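Local structure of dipeptide Epimerase (Enterococcus faecalis V583, 3JVA) at residues I52-E57 and G291-E296; A60-T65 and P96-A101; F79-I84 and D108-K113; I263-M266 and G270-E273; H272-I277 and A305-A310. The protein belongs to the mandelate racemase/muconate lactonizing enzyme family of the enolase superfamily, pairing a capping domain with a magnesium-binding barrel domain. All coordinates share one frame; numbering follows the deposited sequence.

Contact 1: I52-E57 and G291-E296; sequences IFITGE and GCMAEE
Ile54 and Met293 run antiparallel and offset, so that Ile54 CD1 lies beside Met293 CE, 4.1 Å away. In the methionine, two bends, at chi2 (-60°) and chi3 (-72°), turn the methyl rather than the sulfur to the 52-57 loop. The same CE touches Thr55, whose CG2 lies 4.4 Å from Met293 CE. The threonine hydroxyl is engaged within its own loop: Thr55 OG1 accepts from Glu57 N, forming an ST turn, and is also bonded to Gly51 O, while the methyl faces the methionine. Phe53 meets the other segment with the edge of its ring, Ala294 CB sitting near the ring plane at 4.4 Å from Phe53 CZ. A water adds a polar bridge, accepting from Ile52 N at 2.9 Å and donating to Glu295 OE2 at 3.2 Å. The shape of the 291-296 loop is set by a type I turn from Met293 to Glu296, across which Glu296 OE2 takes the N-H of Met293 on its anti side at a short 2.6 Å. A glycerol, probably from the crystallisation liquor, lies about 3 Å from the Ile54 side chain. The magnesium ion is about 7 Å from the same side chain, consistent with the enolase-superfamily pattern of a capping-domain loop covering the mouth of the barrel.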
# COMPACT_ATOMS: atom_id res chain seq x y z
N ILE B 52 -17.44 -15.28 31.58
CA ILE B 52 -17.12 -16.37 30.68
C ILE B 52 -17.53 -16.14 29.23
O ILE B 52 -16.77 -16.44 28.31
CB ILE B 52 -17.72 -17.70 31.21
CG1 ILE B 52 -17.15 -18.88 30.41
CG2 ILE B 52 -19.24 -17.67 31.11
CD1 ILE B 52 -17.49 -20.24 31.02
N PHE B 53 -18.71 -15.57 29.02
CA PHE B 53 -19.21 -15.30 27.68
C PHE B 53 -18.52 -14.14 26.96
O PHE B 53 -18.70 -13.96 25.76
CB PHE B 53 -20.72 -15.06 27.73
CG PHE B 53 -21.13 -14.02 28.73
CD1 PHE B 53 -21.12 -12.68 28.40
CD2 PHE B 53 -21.49 -14.39 30.03
CE1 PHE B 53 -21.45 -11.70 29.35
CE2 PHE B 53 -21.82 -13.43 30.98
CZ PHE B 53 -21.81 -12.08 30.64
N ILE B 54 -17.73 -13.35 27.69
CA ILE B 54 -17.03 -12.21 27.10
C ILE B 54 -15.52 -12.39 27.08
O ILE B 54 -14.88 -12.23 26.03
CB ILE B 54 -17.32 -10.89 27.86
CG1 ILE B 54 -18.78 -10.49 27.68
CG2 ILE B 54 -16.41 -9.77 27.33
CD1 ILE B 54 -19.16 -9.22 28.42
N THR B 55 -14.94 -12.73 28.22
CA THR B 55 -13.50 -12.91 28.32
C THR B 55 -13.08 -14.36 28.54
O THR B 55 -11.90 -14.68 28.44
CB THR B 55 -12.93 -12.10 29.50
OG1 THR B 55 -13.52 -12.55 30.72
CG2 THR B 55 -13.22 -10.62 29.32
N GLY B 56 -14.04 -15.22 28.84
CA GLY B 56 -13.73 -16.62 29.11
C GLY B 56 -13.33 -16.80 30.57
O GLY B 56 -13.17 -17.92 31.05
N GLU B 57 -13.18 -15.69 31.29
CA GLU B 57 -12.78 -15.72 32.70
C GLU B 57 -13.88 -16.33 33.58
O GLU B 57 -15.04 -15.94 33.50
CB GLU B 57 -12.46 -14.31 33.19
CG GLU B 57 -11.29 -13.64 32.48
CD GLU B 57 -9.94 -14.18 32.93
OE1 GLU B 57 -9.26 -13.48 33.72
OE2 GLU B 57 -9.56 -15.29 32.51
N GLY B 291 -16.70 0.82 30.78
CA GLY B 291 -17.87 0.07 31.16
C GLY B 291 -17.62 -0.89 32.31
O GLY B 291 -16.65 -0.73 33.06
N CYS B 292 -18.49 -1.89 32.45
CA CYS B 292 -18.36 -2.86 33.52
C CYS B 292 -18.91 -4.22 33.11
O CYS B 292 -19.60 -4.34 32.10
CB CYS B 292 -19.09 -2.37 34.78
SG CYS B 292 -20.87 -2.10 34.55
N MET B 293 -18.59 -5.23 33.91
CA MET B 293 -19.04 -6.60 33.66
C MET B 293 -20.36 -6.82 34.40
O MET B 293 -20.68 -6.11 35.35
CB MET B 293 -18.02 -7.61 34.19
CG MET B 293 -16.60 -7.39 33.73
SD MET B 293 -16.42 -7.46 31.95
CE MET B 293 -16.64 -9.21 31.68
N ALA B 294 -21.11 -7.82 33.95
CA ALA B 294 -22.38 -8.17 34.57
C ALA B 294 -22.11 -8.72 35.96
O ALA B 294 -22.96 -8.62 36.86
CB ALA B 294 -23.11 -9.22 33.72
N GLU B 295 -20.92 -9.28 36.15
CA GLU B 295 -20.58 -9.87 37.44
C GLU B 295 -19.55 -9.15 38.31
O GLU B 295 -18.80 -9.80 39.04
CB GLU B 295 -20.18 -11.34 37.26
CG GLU B 295 -21.30 -12.17 36.63
CD GLU B 295 -21.30 -13.62 37.08
OE1 GLU B 295 -21.57 -13.88 38.28
OE2 GLU B 295 -21.03 -14.50 36.23
N GLU B 296 -19.48 -7.82 38.22
CA GLU B 296 -18.57 -7.11 39.11
C GLU B 296 -19.44 -6.24 40.01
O GLU B 296 -20.64 -6.06 39.75
CB GLU B 296 -17.52 -6.27 38.36
CG GLU B 296 -18.00 -5.15 37.48
CD GLU B 296 -16.82 -4.46 36.82
OE1 GLU B 296 -16.02 -3.83 37.54
OE2 GLU B 296 -16.68 -4.57 35.59
O HOH W 1 -18.96 -15.48 34.05

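Contact 2: A60-T65 and P96-A101; sequences AGTLET and PAAKAA
Within the helical part of the capping domain, helix 59-73 packs against the start of helix 96-114 through Thr62 and Thr65 on one side and Ala97 and Ala98 on the other. The two short helical segments run at 45° to each other with their axes 8.6 Å apart, and the CA atoms of Thr62 and Ala98 are separated by 5.1 Å. Thr65 faces the partner helix, and with CG2 anti to the backbone N this methyl comes within 3.5 Å of Ala98 CB. Thr62 lies alongside Ala97, its OG1 3.6 Å from Ala97 CB, while its CG2 leans over the backbone at 3.8 Å from Ala98 N. The Thr62 hydroxyl is bonded to Thr58 O, just ahead of the helix. It also accepts from a water at 2.9 Å, and this water forms a weak bond with Ala98 N in the first turn of the partner helix. Small side chains thus permit a close helix approach held mainly by methyl packing, while the buried hydroxyl of Thr62 is satisfied by Thr58 O and one water rather than by a direct bond across the interface.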
# COMPACT_ATOMS: atom_id res chain seq x y z
N ALA B 60 -13.79 -19.72 39.33
CA ALA B 60 -12.83 -20.72 39.81
C ALA B 60 -11.41 -20.46 39.29
O ALA B 60 -10.43 -20.55 40.04
CB ALA B 60 -13.28 -22.12 39.41
N GLY B 61 -11.31 -20.15 38.00
CA GLY B 61 -10.00 -19.88 37.42
C GLY B 61 -9.42 -18.58 37.96
O GLY B 61 -8.21 -18.47 38.20
N THR B 62 -10.28 -17.59 38.15
CA THR B 62 -9.82 -16.30 38.66
C THR B 62 -9.32 -16.43 40.09
O THR B 62 -8.29 -15.85 40.45
CB THR B 62 -10.96 -15.27 38.59
OG1 THR B 62 -11.32 -15.08 37.22
CG2 THR B 62 -10.51 -13.93 39.17
N LEU B 63 -10.03 -17.19 40.91
CA LEU B 63 -9.60 -17.39 42.29
C LEU B 63 -8.25 -18.10 42.32
O LEU B 63 -7.35 -17.69 43.06
CB LEU B 63 -10.64 -18.21 43.07
CG LEU B 63 -11.97 -17.50 43.37
CD1 LEU B 63 -12.97 -18.49 43.94
CD2 LEU B 63 -11.72 -16.36 44.36
N GLU B 64 -8.11 -19.15 41.52
CA GLU B 64 -6.84 -19.89 41.48
C GLU B 64 -5.68 -19.00 41.05
O GLU B 64 -4.61 -19.01 41.67
CB GLU B 64 -6.95 -21.10 40.54
CG GLU B 64 -5.61 -21.78 40.27
CD GLU B 64 -5.73 -23.13 39.56
OE1 GLU B 64 -6.65 -23.32 38.75
OE2 GLU B 64 -4.87 -24.01 39.82
N THR B 65 -5.89 -18.22 40.00
CA THR B 65 -4.84 -17.34 39.50
C THR B 65 -4.47 -16.26 40.51
O THR B 65 -3.30 -15.98 40.73
CB THR B 65 -5.25 -16.68 38.17
OG1 THR B 65 -5.54 -17.71 37.21
CG2 THR B 65 -4.12 -15.80 37.63
N PRO B 96 -7.19 -11.35 32.64
CA PRO B 96 -7.60 -9.98 32.97
C PRO B 96 -8.37 -9.79 34.27
O PRO B 96 -8.19 -8.79 34.96
CB PRO B 96 -8.40 -9.55 31.73
CG PRO B 96 -8.90 -10.86 31.16
CD PRO B 96 -7.70 -11.76 31.32
N ALA B 97 -9.24 -10.74 34.61
CA ALA B 97 -10.01 -10.62 35.85
C ALA B 97 -9.07 -10.70 37.05
O ALA B 97 -9.13 -9.85 37.94
CB ALA B 97 -11.06 -11.72 35.93
N ALA B 98 -8.20 -11.71 37.07
CA ALA B 98 -7.26 -11.89 38.19
C ALA B 98 -6.26 -10.74 38.27
O ALA B 98 -5.96 -10.26 39.36
CB ALA B 98 -6.53 -13.23 38.05
N LYS B 99 -5.72 -10.32 37.13
CA LYS B 99 -4.76 -9.22 37.13
C LYS B 99 -5.40 -7.91 37.60
O LYS B 99 -4.78 -7.12 38.31
CB LYS B 99 -4.15 -9.06 35.74
CG LYS B 99 -3.34 -10.29 35.33
CD LYS B 99 -2.68 -10.15 33.97
CE LYS B 99 -1.94 -11.44 33.62
NZ LYS B 99 -1.31 -11.41 32.26
N ALA B 100 -6.65 -7.68 37.20
CA ALA B 100 -7.34 -6.47 37.62
C ALA B 100 -7.54 -6.46 39.14
O ALA B 100 -7.41 -5.42 39.78
CB ALA B 100 -8.70 -6.37 36.92
N ALA B 101 -7.86 -7.62 39.70
CA ALA B 101 -8.09 -7.71 41.14
C ALA B 101 -6.85 -7.27 41.91
O ALA B 101 -6.93 -6.47 42.84
CB ALA B 101 -8.49 -9.14 41.51
O HOH W 2 -8.72 -14.87 35.91

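Contact 3: F79-I84 and D108-K113; sequences FNIEKI and DLMGQK
Phe79 lays one face of its ring over the side chain of Met110, the two side chains running antiparallel. Met110 CG sits 3.7 Å from the Phe79 ring centroid and 24° off the normal, a CH-pi contact displaced toward the rim. The sulfur follows more obliquely: Met110 SD is 4.5 Å from that centroid, at 45° to the normal, and makes a Met-aromatic contact. Beyond the ring the chain bends at chi3 (-135°) and delivers its methyl to Ile81, with Met110 CE 3.8 Å from Ile81 CB. Lys113 crosses Phe79 at about a right angle and reaches the ring edge, where Lys113 CG lies in plane at 3.9 Å from Phe79 CE2. Its amine continues away to a salt bridge with Glu40. Just after Phe79, Asn80 caps helix 81-91, its OD1 accepting from Lys83 N at 3.0 Å with the donor well above the carbonyl plane. Met1 of the same chain and Leu116 of a third subunit also pack on Phe79. The contact is therefore mainly apolar, probably with a contribution from the polarisable sulfur, and joins the residues at the start of helix 81-91 to helix 96-114; the lysine contributes its aliphatic portion here while its charge is paired with Glu40.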
# COMPACT_ATOMS: atom_id res chain seq x y z
N PHE B 79 3.54 0.33 45.08
CA PHE B 79 3.83 1.40 44.12
C PHE B 79 4.60 0.88 42.91
O PHE B 79 4.60 1.50 41.85
CB PHE B 79 4.62 2.51 44.79
CG PHE B 79 3.76 3.48 45.55
CD1 PHE B 79 3.03 4.45 44.86
CD2 PHE B 79 3.64 3.39 46.93
CE1 PHE B 79 2.18 5.31 45.55
CE2 PHE B 79 2.78 4.25 47.62
CZ PHE B 79 2.05 5.21 46.93
N ASN B 80 5.25 -0.26 43.08
CA ASN B 80 6.00 -0.86 41.99
C ASN B 80 4.99 -1.62 41.12
O ASN B 80 5.07 -2.84 40.96
CB ASN B 80 7.06 -1.83 42.53
CG ASN B 80 8.07 -2.23 41.48
OD1 ASN B 80 7.90 -1.94 40.29
ND2 ASN B 80 9.14 -2.89 41.92
N ILE B 81 4.04 -0.87 40.57
CA ILE B 81 3.00 -1.45 39.73
C ILE B 81 3.62 -2.04 38.46
O ILE B 81 3.08 -2.97 37.85
CB ILE B 81 1.92 -0.38 39.39
CG1 ILE B 81 0.72 -1.04 38.72
CG2 ILE B 81 2.51 0.70 38.51
CD1 ILE B 81 -0.05 -2.01 39.61
N GLU B 82 4.77 -1.49 38.07
CA GLU B 82 5.49 -1.95 36.90
C GLU B 82 5.93 -3.40 37.11
O GLU B 82 5.71 -4.26 36.26
CB GLU B 82 6.71 -1.06 36.65
CG GLU B 82 6.37 0.32 36.09
CD GLU B 82 6.06 0.29 34.60
OE1 GLU B 82 7.01 0.17 33.79
OE2 GLU B 82 4.88 0.37 34.22
N LYS B 83 6.55 -3.68 38.26
CA LYS B 83 7.00 -5.05 38.54
C LYS B 83 5.84 -5.97 38.86
O LYS B 83 5.83 -7.14 38.47
CB LYS B 83 8.00 -5.07 39.70
CG LYS B 83 8.54 -6.47 40.00
CD LYS B 83 9.63 -6.47 41.08
CE LYS B 83 10.11 -7.89 41.37
NZ LYS B 83 11.24 -7.94 42.36
N ILE B 84 4.83 -5.46 39.57
CA ILE B 84 3.70 -6.29 39.90
C ILE B 84 3.06 -6.84 38.62
O ILE B 84 2.72 -8.02 38.56
CB ILE B 84 2.68 -5.50 40.77
CG1 ILE B 84 3.27 -5.31 42.17
CG2 ILE B 84 1.36 -6.26 40.86
CD1 ILE B 84 2.53 -4.32 43.05
N ASP B 108 -5.36 1.03 45.28
CA ASP B 108 -6.08 1.45 46.49
C ASP B 108 -5.02 1.71 47.56
O ASP B 108 -5.08 2.72 48.27
CB ASP B 108 -7.05 0.35 46.94
CG ASP B 108 -7.94 0.79 48.09
OD1 ASP B 108 -8.08 2.01 48.32
OD2 ASP B 108 -8.52 -0.09 48.77
N LEU B 109 -4.04 0.81 47.65
CA LEU B 109 -2.96 0.94 48.63
C LEU B 109 -2.12 2.19 48.35
O LEU B 109 -1.68 2.86 49.27
CB LEU B 109 -2.06 -0.30 48.62
CG LEU B 109 -2.59 -1.52 49.40
CD1 LEU B 109 -1.71 -2.74 49.13
CD2 LEU B 109 -2.60 -1.19 50.90
N MET B 110 -1.90 2.50 47.07
CA MET B 110 -1.13 3.70 46.73
C MET B 110 -1.86 4.93 47.27
O MET B 110 -1.23 5.83 47.86
CB MET B 110 -0.99 3.83 45.21
CG MET B 110 -0.04 2.82 44.58
SD MET B 110 0.22 3.19 42.83
CE MET B 110 0.07 1.53 42.10
N GLY B 111 -3.17 4.99 47.07
CA GLY B 111 -3.93 6.12 47.56
C GLY B 111 -3.90 6.21 49.08
O GLY B 111 -3.76 7.29 49.65
N GLN B 112 -4.03 5.06 49.74
CA GLN B 112 -4.02 5.04 51.19
C GLN B 112 -2.68 5.50 51.76
O GLN B 112 -2.65 6.26 52.72
CB GLN B 112 -4.38 3.64 51.69
CG GLN B 112 -5.84 3.29 51.42
CD GLN B 112 -6.25 1.96 51.99
OE1 GLN B 112 -6.01 1.68 53.17
NE2 GLN B 112 -6.90 1.14 51.18
N LYS B 113 -1.58 5.07 51.16
CA LYS B 113 -0.26 5.47 51.63
C LYS B 113 0.00 6.96 51.36
O LYS B 113 0.59 7.65 52.20
CB LYS B 113 0.83 4.63 50.95
CG LYS B 113 2.25 4.95 51.42
CD LYS B 113 2.42 4.67 52.91
CE LYS B 113 3.87 4.83 53.35
NZ LYS B 113 4.05 4.62 54.81

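Contact 4: I263-M266 and G270-E273; sequences IKLM and GIHE
The backbone carbonyl of Leu265 receives the N-H of Gly270 at 3.1 Å between Leu265 O and Gly270 N, linking the first turn of the short helix 265-268 to the residue that precedes helix 271-284. The donor lies in the carbonyl plane on a lone pair, although the N-H points at the oxygen with an angle of only 147°. Gly270 occupies the N-cap position with a positive phi of 114°, a conformation that favours glycine. The Leu265 side chain leans across the turn, and its CD2 methyl rests 3.8 Å from Gly270 C and 3.9 Å from Ile271 N. Its other methyl, CD1, reaches Ile271 CG1 at 4.2 Å, the two side chains running alongside each other in one direction. Segment 263-266 begins on the last residue of the sixth parallel strand of the barrel domain, 260-263, and the two segments belong to the connection from it to helix 271-284 in that beta-alpha unit. On the capping-domain side, helix 96-114 covers both hydrophobic residues, with Ile104 against Leu265 and Tyr107 against Ile271. The same helix supplies Asp103, whose OD2 accepts the N-H of Ile271 in the first turn of helix 271-284. Within that turn Glu273 N makes a weak 3.3 Å bond to Gly270 O.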
# COMPACT_ATOMS: atom_id res chain seq x y z
N ILE B 263 -13.35 0.81 27.32
CA ILE B 263 -12.43 0.14 28.23
C ILE B 263 -13.21 -0.54 29.35
O ILE B 263 -14.21 -0.02 29.81
CB ILE B 263 -11.50 1.16 28.93
CG1 ILE B 263 -10.65 1.91 27.91
CG2 ILE B 263 -10.63 0.45 29.97
CD1 ILE B 263 -9.90 3.10 28.51
N LYS B 264 -12.75 -1.72 29.76
CA LYS B 264 -13.33 -2.41 30.92
C LYS B 264 -12.14 -2.95 31.69
O LYS B 264 -11.31 -3.66 31.12
CB LYS B 264 -14.27 -3.54 30.52
CG LYS B 264 -15.59 -3.05 29.95
CD LYS B 264 -16.54 -4.20 29.65
CE LYS B 264 -17.80 -3.68 28.95
NZ LYS B 264 -18.74 -4.79 28.61
N LEU B 265 -12.04 -2.62 32.97
CA LEU B 265 -10.91 -3.10 33.76
C LEU B 265 -10.79 -4.62 33.76
O LEU B 265 -9.68 -5.16 33.80
CB LEU B 265 -11.01 -2.58 35.21
CG LEU B 265 -10.99 -1.06 35.39
CD1 LEU B 265 -10.95 -0.74 36.87
CD2 LEU B 265 -9.77 -0.45 34.68
N MET B 266 -11.93 -5.31 33.70
CA MET B 266 -11.93 -6.77 33.71
C MET B 266 -11.58 -7.39 32.35
O MET B 266 -11.52 -8.62 32.23
CB MET B 266 -13.27 -7.31 34.20
CG MET B 266 -13.68 -6.80 35.59
SD MET B 266 -12.37 -6.93 36.87
CE MET B 266 -12.93 -5.62 38.01
N GLY B 270 -6.85 -4.36 34.66
CA GLY B 270 -6.58 -3.30 35.61
C GLY B 270 -6.33 -1.89 35.12
O GLY B 270 -6.25 -1.63 33.92
N ILE B 271 -6.19 -0.99 36.09
CA ILE B 271 -5.96 0.42 35.82
C ILE B 271 -4.67 0.67 35.05
O ILE B 271 -4.64 1.50 34.14
CB ILE B 271 -5.94 1.23 37.15
CG1 ILE B 271 -7.35 1.22 37.76
CG2 ILE B 271 -5.46 2.66 36.91
CD1 ILE B 271 -7.41 1.71 39.20
N HIS B 272 -3.62 -0.06 35.39
CA HIS B 272 -2.33 0.12 34.71
C HIS B 272 -2.45 -0.01 33.19
O HIS B 272 -1.89 0.80 32.44
CB HIS B 272 -1.33 -0.91 35.25
CG HIS B 272 0.06 -0.74 34.74
ND1 HIS B 272 0.94 0.20 35.25
CD2 HIS B 272 0.75 -1.40 33.77
CE1 HIS B 272 2.10 0.10 34.62
NE2 HIS B 272 2.01 -0.86 33.72
N GLU B 273 -3.18 -1.02 32.74
CA GLU B 273 -3.37 -1.26 31.31
C GLU B 273 -4.41 -0.30 30.73
O GLU B 273 -4.28 0.17 29.60
CB GLU B 273 -3.80 -2.71 31.07
CG GLU B 273 -3.84 -3.13 29.60
CD GLU B 273 -2.46 -3.36 28.99
OE1 GLU B 273 -1.46 -3.33 29.74
OE2 GLU B 273 -2.39 -3.59 27.77

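Contact 5: H272-I277 and A305-A310; sequences HEALKI and AHLAAA
Ala274 and Leu275, consecutive residues of helix 271-284, both meet a single side chain of helix 298-310, that of Leu307. These are the helices following the sixth and seventh strands of the barrel domain, which has the modified (beta/alpha)7-beta barrel fold of this superfamily, and the contact is one stretch of its outer helical layer. Along the first segment, Glu273 turns to the other side of the helix. Its OE1 makes a long, weak ion pair with Lys276 NZ at 3.5 Å, and its OE2 accepts from Ala246 N. Ala274 comes next and aims its CB at the neighbouring helix, approaching Leu307 CD2 to 3.5 Å. The same alanine also packs on Leu265 and Cys268, placing Leu307 CD2 beside helix 265-268 as well. Leu307 can serve both partners because its CG stands anti to the backbone N (chi1 176°), carrying the branch toward helix 271-284; its two methyls then part, one to each neighbour. The backbones stay well separated, with the CA atoms of Leu275 and Leu307 8.2 Å apart, and side chains alone span the gap. Leu275 leaves the helix to the side, but its end swings back and brings CD2 to 3.6 Å from Leu307 CD1. The two leucines cross obliquely, and Leu275 also packs on Gln311. Its branch carbon CG stands near the leucine opposite as well, 4.2 Å from Leu307 CD1.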
# COMPACT_ATOMS: atom_id res chain seq x y z
N HIS B 272 -3.62 -0.06 35.39
CA HIS B 272 -2.33 0.12 34.71
C HIS B 272 -2.45 -0.01 33.19
O HIS B 272 -1.89 0.80 32.44
CB HIS B 272 -1.33 -0.91 35.25
CG HIS B 272 0.06 -0.74 34.74
ND1 HIS B 272 0.94 0.20 35.25
CD2 HIS B 272 0.75 -1.40 33.77
CE1 HIS B 272 2.10 0.10 34.62
NE2 HIS B 272 2.01 -0.86 33.72
N GLU B 273 -3.18 -1.02 32.74
CA GLU B 273 -3.37 -1.26 31.31
C GLU B 273 -4.41 -0.30 30.73
O GLU B 273 -4.28 0.17 29.60
CB GLU B 273 -3.80 -2.71 31.07
CG GLU B 273 -3.84 -3.13 29.60
CD GLU B 273 -2.46 -3.36 28.99
OE1 GLU B 273 -1.46 -3.33 29.74
OE2 GLU B 273 -2.39 -3.59 27.77
N ALA B 274 -5.44 0.00 31.52
CA ALA B 274 -6.49 0.92 31.07
C ALA B 274 -5.87 2.29 30.74
O ALA B 274 -6.28 2.96 29.80
CB ALA B 274 -7.55 1.07 32.16
N LEU B 275 -4.90 2.71 31.53
CA LEU B 275 -4.25 3.99 31.28
C LEU B 275 -3.56 3.98 29.91
O LEU B 275 -3.61 4.97 29.18
CB LEU B 275 -3.24 4.30 32.38
CG LEU B 275 -3.86 4.79 33.69
CD1 LEU B 275 -2.81 4.76 34.80
CD2 LEU B 275 -4.43 6.19 33.50
N LYS B 276 -2.93 2.86 29.57
CA LYS B 276 -2.24 2.74 28.28
C LYS B 276 -3.25 2.86 27.15
O LYS B 276 -3.02 3.55 26.16
CB LYS B 276 -1.53 1.39 28.17
CG LYS B 276 -0.39 1.18 29.15
CD LYS B 276 0.22 -0.19 28.92
CE LYS B 276 1.31 -0.51 29.92
NZ LYS B 276 1.76 -1.92 29.73
N ILE B 277 -4.36 2.15 27.29
CA ILE B 277 -5.40 2.19 26.27
C ILE B 277 -5.87 3.62 26.05
O ILE B 277 -5.94 4.10 24.92
CB ILE B 277 -6.62 1.31 26.66
CG1 ILE B 277 -6.21 -0.17 26.66
CG2 ILE B 277 -7.76 1.55 25.66
CD1 ILE B 277 -7.24 -1.11 27.27
N ALA B 305 -14.59 4.28 38.24
CA ALA B 305 -15.08 5.64 38.39
C ALA B 305 -13.94 6.62 38.68
O ALA B 305 -13.92 7.73 38.14
CB ALA B 305 -16.15 5.71 39.48
N HIS B 306 -13.01 6.22 39.54
CA HIS B 306 -11.87 7.09 39.85
C HIS B 306 -11.05 7.32 38.59
O HIS B 306 -10.60 8.43 38.32
CB HIS B 306 -11.00 6.45 40.94
CG HIS B 306 -11.51 6.69 42.33
ND1 HIS B 306 -11.05 7.72 43.12
CD2 HIS B 306 -12.47 6.06 43.05
CE1 HIS B 306 -11.72 7.73 44.26
NE2 HIS B 306 -12.59 6.73 44.24
N LEU B 307 -10.85 6.26 37.81
CA LEU B 307 -10.09 6.37 36.57
C LEU B 307 -10.81 7.28 35.57
O LEU B 307 -10.19 8.15 34.95
CB LEU B 307 -9.91 4.99 35.94
CG LEU B 307 -9.20 5.01 34.57
CD1 LEU B 307 -7.81 5.64 34.71
CD2 LEU B 307 -9.10 3.60 34.03
N ALA B 308 -12.11 7.06 35.41
CA ALA B 308 -12.91 7.85 34.47
C ALA B 308 -12.89 9.32 34.86
O ALA B 308 -12.67 10.19 34.02
CB ALA B 308 -14.35 7.33 34.45
N ALA B 309 -13.10 9.60 36.14
CA ALA B 309 -13.09 10.98 36.60
C ALA B 309 -11.72 11.62 36.42
O ALA B 309 -11.62 12.81 36.09
CB ALA B 309 -13.49 11.03 38.07
N ALA B 310 -10.66 10.84 36.61
CA ALA B 310 -9.30 11.36 36.51
C ALA B 310 -8.78 11.66 35.11
O ALA B 310 -7.97 12.58 34.94
CB ALA B 310 -8.33 10.40 37.20

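Contacts 2 and 3 both use helix 96-114 of the capping domain, their centres 18 Å apart, and contacts 4 and 5 share helix 271-284 of the barrel, with centres only 7 Å apart. Contact 1 joins the two domains near the magnesium ion bound by Asp189, Glu215 and Asp240, whereas the Leu265 side chain of contact 4 is about 14 Å from it. The domains also touch where Ala100 CB of contact 2 packs 3.5 Å from Leu265 O of contact 4, and where Ile81 of contact 3 meets His272. Contact 1 is tied to contact 2 by Glu57 OE1 and Ala97 N (2.9 Å), and to contact 4 by Gly291 N and Ile263 O (2.8 Å).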